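Local coordinates for 3-dehydroquinate dehydratase (Thermus thermophilus, PDB 2UYG), which probably catalyses the trans-dehydration of 3-dehydroquinate to 3-dehydroshikimate through an enolate intermediate, a step on the way to chorismate, at residues N6-N11 / G75-Y80. Residues are numbered along the deposited sequence; the frame is centred on the assembly and turned at random.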
loop_
_atom_site.group_PDB
_atom_site.type_symbol
_atom_site.label_atom_id
_atom_site.label_comp_id
_atom_site.label_asym_id
_atom_site.label_seq_id
_atom_site.Cartn_x
_atom_site.Cartn_y
_atom_site.Cartn_z
ATOM N N ASN A 6 8.007 -0.622 33.178
ATOM C CA ASN A 6 7.487 -1.740 32.445
ATOM C C ASN A 6 5.984 -1.583 32.224
ATOM O O ASN A 6 5.277 -1.245 33.148
ATOM C CB ASN A 6 7.724 -3.018 33.208
ATOM C CG ASN A 6 9.147 -3.253 33.490
ATOM O OD1 ASN A 6 9.616 -2.987 34.618
ATOM N ND2 ASN A 6 9.876 -3.804 32.496
ATOM N N GLY A 7 5.534 -1.915 30.982
ATOM C CA GLY A 7 4.216 -1.745 30.473
ATOM C C GLY A 7 3.394 -3.021 30.726
ATOM O O GLY A 7 3.783 -4.004 31.439
ATOM N N PRO A 8 2.222 -2.995 30.108
ATOM C CA PRO A 8 1.227 -4.032 30.284
ATOM C C PRO A 8 1.697 -5.433 30.102
ATOM O O PRO A 8 2.702 -5.760 29.399
ATOM C CB PRO A 8 0.174 -3.649 29.321
ATOM C CG PRO A 8 0.717 -2.487 28.548
ATOM C CD PRO A 8 1.781 -1.930 29.253
ATOM N N ASN A 9 0.989 -6.297 30.829
ATOM C CA ASN A 9 1.230 -7.732 30.834
ATOM C C ASN A 9 2.597 -8.248 31.370
ATOM O O ASN A 9 2.824 -9.464 31.535
ATOM C CB ASN A 9 0.957 -8.304 29.446
ATOM C CG ASN A 9 -0.395 -7.934 28.963
ATOM O OD1 ASN A 9 -1.455 -8.329 29.569
ATOM N ND2 ASN A 9 -0.419 -7.138 27.878
ATOM N N LEU A 10 3.544 -7.380 31.584
ATOM C CA LEU A 10 4.813 -7.949 32.047
ATOM C C LEU A 10 4.708 -8.446 33.493
ATOM O O LEU A 10 5.590 -9.186 33.949
ATOM C CB LEU A 10 5.968 -6.986 31.826
ATOM C CG LEU A 10 6.349 -6.741 30.339
ATOM C CD1 LEU A 10 6.864 -5.363 30.258
ATOM C CD2 LEU A 10 7.534 -7.719 29.892
ATOM N N ASN A 11 3.665 -8.048 34.218
ATOM C CA ASN A 11 3.383 -8.663 35.540
ATOM C C ASN A 11 3.227 -10.127 35.502
ATOM O O ASN A 11 3.424 -10.793 36.535
ATOM C CB ASN A 11 2.185 -8.018 36.275
ATOM C CG ASN A 11 0.937 -7.905 35.389
ATOM O OD1 ASN A 11 1.049 -7.561 34.236
ATOM N ND2 ASN A 11 -0.221 -8.234 35.918
ATOM N N GLY A 75 6.077 -2.942 26.667
ATOM C CA GLY A 75 5.161 -4.073 26.410
ATOM C C GLY A 75 4.463 -3.797 25.049
ATOM O O GLY A 75 5.019 -3.048 24.247
ATOM N N ALA A 76 3.232 -4.254 24.820
ATOM C CA ALA A 76 2.585 -4.020 23.525
ATOM C C ALA A 76 2.354 -2.500 23.101
ATOM O O ALA A 76 2.104 -2.225 21.881
ATOM C CB ALA A 76 1.334 -4.714 23.466
ATOM N N LEU A 77 2.409 -1.593 24.077
ATOM C CA LEU A 77 2.235 -0.171 23.830
ATOM C C LEU A 77 3.301 0.323 22.889
ATOM O O LEU A 77 3.128 1.336 22.265
ATOM C CB LEU A 77 2.322 0.648 25.120
ATOM C CG LEU A 77 1.168 0.414 26.136
ATOM C CD1 LEU A 77 1.411 1.137 27.444
ATOM C CD2 LEU A 77 -0.175 0.721 25.575
ATOM N N THR A 78 4.455 -0.337 22.866
ATOM C CA THR A 78 5.504 0.057 21.967
ATOM C C THR A 78 5.016 0.202 20.535
ATOM O O THR A 78 5.493 1.067 19.740
ATOM C CB THR A 78 6.815 -0.907 22.052
ATOM O OG1 THR A 78 6.910 -1.717 20.889
ATOM C CG2 THR A 78 6.910 -1.763 23.148
ATOM N N HIS A 79 4.016 -0.551 20.169
ATOM C CA HIS A 79 3.605 -0.531 18.772
ATOM C C HIS A 79 2.418 0.394 18.479
ATOM O O HIS A 79 1.976 0.448 17.318
ATOM C CB HIS A 79 3.276 -1.937 18.275
ATOM C CG HIS A 79 4.151 -3.003 18.851
ATOM N ND1 HIS A 79 5.488 -3.151 18.524
ATOM C CD2 HIS A 79 3.906 -3.910 19.841
ATOM C CE1 HIS A 79 6.010 -4.121 19.275
ATOM N NE2 HIS A 79 5.041 -4.646 20.017
ATOM N N TYR A 80 1.903 1.134 19.458
ATOM C CA TYR A 80 0.817 2.091 19.106
ATOM C C TYR A 80 0.658 3.371 19.974
ATOM O O TYR A 80 -0.040 4.329 19.546
ATOM C CB TYR A 80 -0.492 1.372 18.922
ATOM C CG TYR A 80 -0.993 0.730 20.168
ATOM C CD1 TYR A 80 -2.006 1.313 20.901
ATOM C CD2 TYR A 80 -0.399 -0.472 20.675
ATOM C CE1 TYR A 80 -2.519 0.675 22.095
ATOM C CE2 TYR A 80 -0.871 -1.091 21.839
ATOM C CZ TYR A 80 -1.942 -0.536 22.542
ATOM O OH TYR A 80 -2.421 -1.154 23.665
HETATM O O HOH W 1 2.117 -6.206 26.301
#
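Gly-7 and Gly-75 bring the two loops together, with CA atoms 4.8 Å apart. Neither has a side chain, and each would turn one toward the other loop. A CB on Gly-7 would run into CD of Pro-8, and one on Gly-75 would clash with the carbonyl oxygen of Pro-8. The positive phi of Gly-75 (68°) is a backbone shape that glycine takes up more easily than residues with a side chain.

Gly-7 opens a type II beta turn that ends at Leu-10. Pro-8, in that turn, carries the apolar part of the contact. Its CG and CD lie against CG and CD1 of Leu-77, and the two side chains cross at about a right angle. The closest pair is Pro-8 CD and Leu-77 CD1, at 3.6 Å. With CG anti to its carbonyl carbon and beside the backbone N (chi1 -67°), Leu-77 sets CG and CD1 against the ring of Pro-8. An alanine in place of Pro-8 would probably leave a gap beside Leu-77 and let the turn flex more.

No direct hydrogen bond joins the segments. A water does so instead. It donates to Pro-8 O. It accepts from Asn-9 ND2, and from Ala-76 N at 2.7 Å. Asn-9 is also held by a second subunit, where its OD1 bonds Gln-60 and its ND2 bonds the carbonyl of Ala-83.

Leu-10 reaches back with CD1, 4.4 Å from Gly-75 CA. Its side chain also touches Asn-73 and Leu-100, both predicted substrate-binding residues. His-79, at the end of the 3-10 segment 76-79, is another.

The contact thus probably forms part of the active-site wall. It is buried at the C-terminal ends of two neighbouring strands of the parallel sheet, 2-6 and 69-73, where this flavodoxin-like fold carries its active site. Segment 6-11 leads on toward helix 26-39, and segment 75-80 leads into helix 82-89.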